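Local atomic coordinates of DUF1116 domain-containing protein (Enterococcus faecalis, PDB entry 3CLQ), a protein that is of unknown function but belongs to the AllG family, named after a subunit of oxamate carbamoyltransferase. Residues L131-L135 with A136-R140; V149-L152 with I153-D157; S229-F232 with S233-W237. All blocks are in the same frame, centred on the assembly; numbering follows the deposited sequence.

Overall arrangement
The three contacts are local ones, met in series along the chain and all inside the region related to the oxamate carbamoyltransferase subunit AllG. Interaction 1, in the loop between strand 126-130 and helix 146-168, lies between the other two, its centre about 11 Å from each of theirs. It packs against interaction 2 on helix 146-168, where Glu133 meets Leu152 and Leu131 meets Met155, and against interaction 3, where Arg140 lies on Tyr231 and Gln134 on Phe232. Interactions 2 and 3 do not touch: their centres are about 18 Å apart and their nearest atoms about 6 Å. The centre of interaction 3 is the nearest of the three to the centre of the chain, about 11 Å from it.

Interaction 1: L131-L135 with A136-R140; sequences LSEQL and AKVLR
Glu133 sets its CG at chi1 -42° and runs on extended through chi2 161°, which carries the carboxylate across the loop to the backbone of Leu139 and Arg140. There the two oxygens take neighbouring amides. Leu139 N donates to Glu133 OE2 at 3.2 Å, arriving on the syn side but 31° out of the carboxylate plane. Arg140 N reaches Glu133 OE1 in a weak bond of 3.4 Å. Held at both oxygens, though weakly at OE1, the carboxylate is probably restrained in its rotation about chi3. The acceptor thus pins a turn within the loop that leads from strand 126-130 to helix 146-168, and meets the chain just where a 3-10 turn begins at Leu139, so that amides at the start of the turn find a side-chain partner. Methyl groups line the approach: Val138 CG1 lies 3.4 Å from Glu133 OE1, while Val138 CG2 comes within 3.7 Å of Glu133 CB and 4.2 Å of Leu135 CB. The guanidinium of Arg140 does not join the carboxylate, its NE staying 5.0 Å from Glu133 OE1, though the opposite charge may still favour the ionised acid.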
loop_
_atom_site.group_PDB
_atom_site.type_symbol
_atom_site.label_atom_id
_atom_site.label_comp_id
_atom_site.label_asym_id
_atom_site.label_seq_id
_atom_site.Cartn_x
_atom_site.Cartn_y
_atom_site.Cartn_z
ATOM N N LEU B 131 20.666 -2.556 -6.573
ATOM C CA LEU B 131 19.339 -2.175 -6.988
ATOM C C LEU B 131 18.673 -3.278 -7.787
ATOM O O LEU B 131 19.329 -4.111 -8.398
ATOM C CB LEU B 131 19.403 -0.918 -7.841
ATOM C CG LEU B 131 19.654 0.394 -7.104
ATOM C CD1 LEU B 131 20.966 0.326 -6.329
ATOM C CD2 LEU B 131 19.690 1.524 -8.107
ATOM N N SER B 132 17.350 -3.268 -7.777
ATOM C CA SER B 132 16.586 -4.078 -8.694
ATOM C C SER B 132 16.785 -3.569 -10.117
ATOM O O SER B 132 16.492 -2.414 -10.430
ATOM C CB SER B 132 15.102 -4.014 -8.322
ATOM O OG SER B 132 14.274 -4.371 -9.416
ATOM N N GLU B 133 17.313 -4.421 -10.978
ATOM C CA GLU B 133 17.083 -4.255 -12.404
ATOM C C GLU B 133 15.615 -4.580 -12.395
ATOM O O GLU B 133 15.136 -5.093 -11.383
ATOM C CB GLU B 133 17.880 -5.302 -13.137
ATOM C CG GLU B 133 19.258 -5.467 -12.532
ATOM C CD GLU B 133 19.914 -6.776 -12.914
ATOM O OE1 GLU B 133 19.973 -7.670 -12.034
ATOM O OE2 GLU B 133 20.367 -6.912 -14.085
ATOM N N GLN B 134 14.827 -4.270 -13.406
ATOM C CA GLN B 134 13.394 -4.401 -13.066
ATOM C C GLN B 134 12.627 -5.448 -13.852
ATOM O O GLN B 134 11.459 -5.699 -13.579
ATOM C CB GLN B 134 12.678 -3.040 -13.065
ATOM C CG GLN B 134 12.932 -2.186 -11.819
ATOM C CD GLN B 134 11.804 -2.284 -10.768
ATOM O OE1 GLN B 134 10.765 -1.614 -10.869
ATOM N NE2 GLN B 134 12.012 -3.126 -9.763
ATOM N N LEU B 135 13.286 -6.069 -14.822
ATOM C CA LEU B 135 12.596 -6.998 -15.709
ATOM C C LEU B 135 12.652 -8.459 -15.215
ATOM O O LEU B 135 13.134 -8.734 -14.103
ATOM C CB LEU B 135 13.126 -6.861 -17.155
ATOM C CG LEU B 135 12.404 -5.885 -18.113
ATOM C CD1 LEU B 135 11.129 -6.511 -18.750
ATOM C CD2 LEU B 135 12.086 -4.520 -17.461
ATOM N N ALA B 136 12.123 -9.372 -16.038
ATOM C CA ALA B 136 12.239 -10.806 -15.805
ATOM C C ALA B 136 13.546 -11.339 -16.430
ATOM O O ALA B 136 14.189 -12.227 -15.863
ATOM C CB ALA B 136 11.035 -11.532 -16.354
ATOM N N LYS B 137 13.943 -10.797 -17.585
ATOM C CA LYS B 137 15.249 -11.136 -18.177
ATOM C C LYS B 137 16.311 -10.269 -17.493
ATOM O O LYS B 137 16.518 -9.106 -17.854
ATOM C CB LYS B 137 15.266 -10.926 -19.701
ATOM C CG LYS B 137 16.320 -11.768 -20.417
ATOM C CD LYS B 137 17.065 -11.008 -21.540
ATOM C CE LYS B 137 16.513 -11.291 -22.961
ATOM N NZ LYS B 137 15.240 -10.562 -23.280
ATOM N N VAL B 138 16.984 -10.836 -16.500
ATOM C CA VAL B 138 17.716 -10.032 -15.535
ATOM C C VAL B 138 18.921 -10.789 -15.006
ATOM O O VAL B 138 18.885 -12.009 -14.896
ATOM C CB VAL B 138 16.786 -9.667 -14.357
ATOM C CG1 VAL B 138 17.511 -9.732 -13.052
ATOM C CG2 VAL B 138 16.169 -8.297 -14.560
ATOM N N LEU B 139 19.972 -10.048 -14.667
ATOM C CA LEU B 139 21.230 -10.613 -14.204
ATOM C C LEU B 139 21.131 -11.459 -12.940
ATOM O O LEU B 139 21.769 -12.511 -12.836
ATOM C CB LEU B 139 22.251 -9.512 -13.954
ATOM C CG LEU B 139 23.576 -10.091 -13.446
ATOM C CD1 LEU B 139 24.478 -10.451 -14.617
ATOM C CD2 LEU B 139 24.291 -9.135 -12.473
ATOM N N ARG B 140 20.354 -11.010 -11.969
ATOM C CA ARG B 140 20.272 -11.749 -10.710
ATOM C C ARG B 140 19.755 -13.195 -10.886
ATOM O O ARG B 140 19.860 -14.015 -9.959
ATOM C CB ARG B 140 19.469 -10.986 -9.654
ATOM C CG ARG B 140 17.979 -11.074 -9.816
ATOM C CD ARG B 140 17.295 -10.120 -8.849
ATOM N NE ARG B 140 16.130 -9.487 -9.462
ATOM C CZ ARG B 140 14.874 -9.825 -9.194
ATOM N NH1 ARG B 140 14.598 -10.776 -8.305
ATOM N NH2 ARG B 140 13.885 -9.203 -9.806
#

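Interaction 2: V149-L152 with I153-D157; sequences VDRL and IWMRD
Arg151 O accepts the amide of Met155 at 2.9 Å, with an N-H...O angle of 158°, and the side chain of the same selenomethionine folds past this oxygen, bringing Met155 CG to 3.1 Å from Arg151 O. The bond is one of the alpha-helical i+4 to i backbone bonds of helix 146-168. Trp154 N to Asp150 O, also 2.9 Å, and Ile153 N to Val149 O repeat the pattern. The next such bond, Arg156 N to Leu152 O, is weak, and the helix widens into a pi-type turn at 155-157. On one flank Val149 and Ile153 lie side by side and point the same way, their ends meeting at Val149 CG2 and Ile153 CD1, 3.9 Å apart. On another, Leu152 CD2 is 4.3 Å from Met155 SE. The Trp154 side chain leads off to helix 216-226, where its ring meets that of Phe225. Leu152, Ile153 and Arg156 rest on Phe72 of helix 60-73, so this part of the helix packs between two others. Arg156 bends at chi2 (129°), and Arg156 NE donates to Asp157 OD1 at 2.7 Å in a salt bridge, on the syn side of that carboxylate. Ile153 CG2 lies over one face of the Arg156 guanidinium, offset toward the rim, 3.5 Å above the plane.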
loop_
_atom_site.group_PDB
_atom_site.type_symbol
_atom_site.label_atom_id
_atom_site.label_comp_id
_atom_site.label_asym_id
_atom_site.label_seq_id
_atom_site.Cartn_x
_atom_site.Cartn_y
_atom_site.Cartn_z
ATOM N N VAL B 149 23.406 -6.351 -20.309
ATOM C CA VAL B 149 24.565 -5.507 -20.029
ATOM C C VAL B 149 24.278 -4.025 -20.321
ATOM O O VAL B 149 24.714 -3.161 -19.566
ATOM C CB VAL B 149 25.843 -6.005 -20.711
ATOM C CG1 VAL B 149 25.588 -6.285 -22.165
ATOM C CG2 VAL B 149 26.962 -4.991 -20.536
ATOM N N ASP B 150 23.524 -3.744 -21.386
ATOM C CA ASP B 150 23.036 -2.391 -21.653
ATOM C C ASP B 150 22.269 -1.784 -20.463
ATOM O O ASP B 150 22.571 -0.670 -20.032
ATOM C CB ASP B 150 22.123 -2.370 -22.875
ATOM C CG ASP B 150 22.817 -2.801 -24.132
ATOM O OD1 ASP B 150 23.962 -2.373 -24.385
ATOM O OD2 ASP B 150 22.209 -3.576 -24.891
ATOM N N ARG B 151 21.267 -2.493 -19.954
ATOM C CA ARG B 151 20.516 -1.992 -18.808
ATOM C C ARG B 151 21.389 -1.748 -17.577
ATOM O O ARG B 151 21.194 -0.770 -16.854
ATOM C CB ARG B 151 19.393 -2.934 -18.428
ATOM C CG ARG B 151 18.585 -2.444 -17.212
ATOM C CD ARG B 151 17.396 -3.330 -17.053
ATOM N NE ARG B 151 17.083 -3.863 -18.371
ATOM C CZ ARG B 151 15.899 -3.783 -18.967
ATOM N NH1 ARG B 151 14.856 -3.218 -18.349
ATOM N NH2 ARG B 151 15.753 -4.304 -20.178
ATOM N N LEU B 152 22.335 -2.647 -17.329
ATOM C CA LEU B 152 23.305 -2.447 -16.268
ATOM C C LEU B 152 24.092 -1.137 -16.431
ATOM O O LEU B 152 24.399 -0.461 -15.441
ATOM C CB LEU B 152 24.286 -3.616 -16.220
ATOM C CG LEU B 152 23.935 -4.785 -15.313
ATOM C CD1 LEU B 152 25.085 -4.967 -14.348
ATOM C CD2 LEU B 152 22.666 -4.539 -14.517
ATOM N N ILE B 153 24.438 -0.800 -17.673
ATOM C CA ILE B 153 25.181 0.430 -17.969
ATOM C C ILE B 153 24.298 1.667 -17.827
ATOM O O ILE B 153 24.728 2.703 -17.316
ATOM C CB ILE B 153 25.802 0.383 -19.380
ATOM C CG1 ILE B 153 26.916 -0.656 -19.414
ATOM C CG2 ILE B 153 26.351 1.747 -19.793
ATOM C CD1 ILE B 153 27.243 -1.125 -20.789
ATOM N N TRP B 154 23.054 1.537 -18.275
ATOM C CA TRP B 154 22.052 2.569 -18.100
ATOM C C TRP B 154 21.875 2.872 -16.616
ATOM O O TRP B 154 21.827 4.027 -16.202
ATOM C CB TRP B 154 20.737 2.107 -18.709
ATOM C CG TRP B 154 19.627 3.103 -18.584
ATOM C CD1 TRP B 154 19.330 4.114 -19.450
ATOM C CD2 TRP B 154 18.649 3.173 -17.536
ATOM N NE1 TRP B 154 18.237 4.815 -19.002
ATOM C CE2 TRP B 154 17.800 4.256 -17.829
ATOM C CE3 TRP B 154 18.416 2.431 -16.375
ATOM C CZ2 TRP B 154 16.737 4.614 -17.003
ATOM C CZ3 TRP B 154 17.354 2.792 -15.558
ATOM C CH2 TRP B 154 16.535 3.868 -15.877
HETATM N N MSE B 155 21.804 1.830 -15.809
HETATM C CA MSE B 155 21.663 2.015 -14.370
HETATM C C MSE B 155 22.879 2.643 -13.696
HETATM O O MSE B 155 22.760 3.238 -12.632
HETATM C CB MSE B 155 21.351 0.694 -13.701
HETATM C CG MSE B 155 20.030 0.125 -14.120
HETATM SE SE MSE B 155 19.840 -1.600 -13.274
HETATM C CE MSE B 155 19.216 -1.063 -11.493
ATOM N N ARG B 156 24.056 2.514 -14.292
ATOM C CA ARG B 156 25.216 3.131 -13.667
ATOM C C ARG B 156 25.599 4.456 -14.315
ATOM O O ARG B 156 26.371 5.221 -13.740
ATOM C CB ARG B 156 26.421 2.194 -13.641
ATOM C CG ARG B 156 27.025 1.963 -14.987
ATOM C CD ARG B 156 28.516 2.187 -14.995
ATOM N NE ARG B 156 28.836 2.649 -16.329
ATOM C CZ ARG B 156 29.410 1.920 -17.278
ATOM N NH1 ARG B 156 29.811 0.673 -17.055
ATOM N NH2 ARG B 156 29.599 2.473 -18.457
ATOM N N ASP B 157 25.063 4.724 -15.501
ATOM C CA ASP B 157 25.371 5.964 -16.205
ATOM C C ASP B 157 24.331 7.020 -15.894
ATOM O O ASP B 157 24.641 8.214 -15.817
ATOM C CB ASP B 157 25.413 5.733 -17.713
ATOM C CG ASP B 157 26.746 5.190 -18.188
ATOM O OD1 ASP B 157 27.580 4.795 -17.341
ATOM O OD2 ASP B 157 26.943 5.166 -19.417
#

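Interaction 3: S229-F232 with S233-W237; sequences SDYF and SGPTW
A type I beta turn runs from Tyr231 to Gly234, closed by Gly234 N donating to Tyr231 O at 3.0 Å. The Tyr231 side chain, with CG anti to the backbone N (chi1 -170°), swings its ring back over the turn it starts. Gly234 CA lies over one face of that ring, offset toward the rim, in a CH-pi contact 4.3 Å from the ring centroid. Pro235 CD makes a second, off-centre CH-pi contact with the same ring, 3.8 Å from Tyr231 CE2. The ring thus spans the first two residues of helix 234-247, and the absence of a side chain at Gly234 lets the backbone approach the ring closely. Beyond the contact, Tyr231 OH is hydrogen-bonded to Ser104 OG.

The whole forms the entry to helix 234-247 from the loop that follows helix 216-226. Just upstream, Ser229 OG accepts from Tyr231 N at 3.1 Å, an ST turn leading into the beta turn. At the helix start Ser233 O takes the amide of Trp237, and it also lies 3.1 Å above one face of the Trp237 ring, toward the rim. Ser233 OG receives a weak bond from Trp237 NE1, 3.0 Å away, and is hydrogen-bonded to Ser198 OG as well. Thr236 OG1 is hydrogen-bonded to His116 NE2, while the Phe232 side chain packs on Leu201 of helix 195-210.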
loop_
_atom_site.group_PDB
_atom_site.type_symbol
_atom_site.label_atom_id
_atom_site.label_comp_id
_atom_site.label_asym_id
_atom_site.label_seq_id
_atom_site.Cartn_x
_atom_site.Cartn_y
_atom_site.Cartn_z
ATOM N N SER B 229 7.926 -2.862 -12.718
ATOM C CA SER B 229 7.904 -4.032 -11.897
ATOM C C SER B 229 7.636 -3.562 -10.498
ATOM O O SER B 229 8.008 -2.461 -10.131
ATOM C CB SER B 229 9.255 -4.740 -11.996
ATOM O OG SER B 229 9.540 -5.514 -10.848
ATOM N N ASP B 230 7.004 -4.402 -9.703
ATOM C CA ASP B 230 6.734 -4.000 -8.335
ATOM C C ASP B 230 7.863 -4.397 -7.383
ATOM O O ASP B 230 7.692 -4.351 -6.187
ATOM C CB ASP B 230 5.362 -4.492 -7.867
ATOM C CG ASP B 230 5.295 -5.990 -7.737
ATOM O OD1 ASP B 230 4.219 -6.519 -7.308
ATOM O OD2 ASP B 230 6.319 -6.638 -8.056
ATOM N N TYR B 231 9.025 -4.736 -7.920
ATOM C CA TYR B 231 10.096 -5.251 -7.093
ATOM C C TYR B 231 11.141 -4.228 -6.652
ATOM O O TYR B 231 12.105 -4.568 -5.983
ATOM C CB TYR B 231 10.818 -6.391 -7.829
ATOM C CG TYR B 231 11.801 -7.139 -6.952
ATOM C CD1 TYR B 231 11.358 -7.857 -5.828
ATOM C CD2 TYR B 231 13.162 -7.113 -7.230
ATOM C CE1 TYR B 231 12.252 -8.545 -5.007
ATOM C CE2 TYR B 231 14.087 -7.798 -6.410
ATOM C CZ TYR B 231 13.621 -8.515 -5.302
ATOM O OH TYR B 231 14.522 -9.182 -4.500
ATOM N N PHE B 232 10.981 -2.977 -7.031
ATOM C CA PHE B 232 12.033 -2.005 -6.738
ATOM C C PHE B 232 12.500 -1.876 -5.263
ATOM O O PHE B 232 13.661 -1.623 -5.015
ATOM C CB PHE B 232 11.670 -0.622 -7.284
ATOM C CG PHE B 232 12.773 0.344 -7.145
ATOM C CD1 PHE B 232 13.933 0.197 -7.922
ATOM C CD2 PHE B 232 12.726 1.336 -6.181
ATOM C CE1 PHE B 232 15.011 1.061 -7.780
ATOM C CE2 PHE B 232 13.790 2.214 -6.031
ATOM C CZ PHE B 232 14.947 2.074 -6.837
ATOM N N SER B 233 11.615 -2.030 -4.289
ATOM C CA SER B 233 12.006 -1.889 -2.885
ATOM C C SER B 233 12.464 -3.203 -2.218
ATOM O O SER B 233 12.858 -3.211 -1.037
ATOM C CB SER B 233 10.833 -1.320 -2.088
ATOM O OG SER B 233 9.802 -2.280 -2.012
ATOM N N GLY B 234 12.375 -4.304 -2.959
ATOM C CA GLY B 234 12.763 -5.615 -2.446
ATOM C C GLY B 234 14.152 -5.584 -1.837
ATOM O O GLY B 234 14.325 -5.900 -0.660
ATOM N N PRO B 235 15.165 -5.217 -2.635
ATOM C CA PRO B 235 16.498 -5.064 -2.069
ATOM C C PRO B 235 16.537 -4.141 -0.859
ATOM O O PRO B 235 17.260 -4.417 0.118
ATOM C CB PRO B 235 17.305 -4.481 -3.235
ATOM C CG PRO B 235 16.651 -5.109 -4.424
ATOM C CD PRO B 235 15.169 -5.010 -4.091
ATOM N N THR B 236 15.751 -3.073 -0.913
ATOM C CA THR B 236 15.749 -2.091 0.144
ATOM C C THR B 236 15.440 -2.749 1.489
ATOM O O THR B 236 16.078 -2.460 2.495
ATOM C CB THR B 236 14.748 -0.971 -0.172
ATOM O OG1 THR B 236 14.879 -0.594 -1.550
ATOM C CG2 THR B 236 14.986 0.251 0.708
ATOM N N TRP B 237 14.488 -3.665 1.522
ATOM C CA TRP B 237 14.162 -4.274 2.798
ATOM C C TRP B 237 15.242 -5.254 3.267
ATOM O O TRP B 237 15.501 -5.389 4.456
ATOM C CB TRP B 237 12.782 -4.919 2.736
ATOM C CG TRP B 237 11.743 -3.999 2.116
ATOM C CD1 TRP B 237 10.867 -4.304 1.089
ATOM C CD2 TRP B 237 11.489 -2.629 2.458
ATOM N NE1 TRP B 237 10.080 -3.210 0.785
ATOM C CE2 TRP B 237 10.437 -2.168 1.607
ATOM C CE3 TRP B 237 12.023 -1.752 3.414
ATOM C CZ2 TRP B 237 9.914 -0.865 1.692
ATOM C CZ3 TRP B 237 11.527 -0.460 3.483
ATOM C CH2 TRP B 237 10.474 -0.025 2.621
#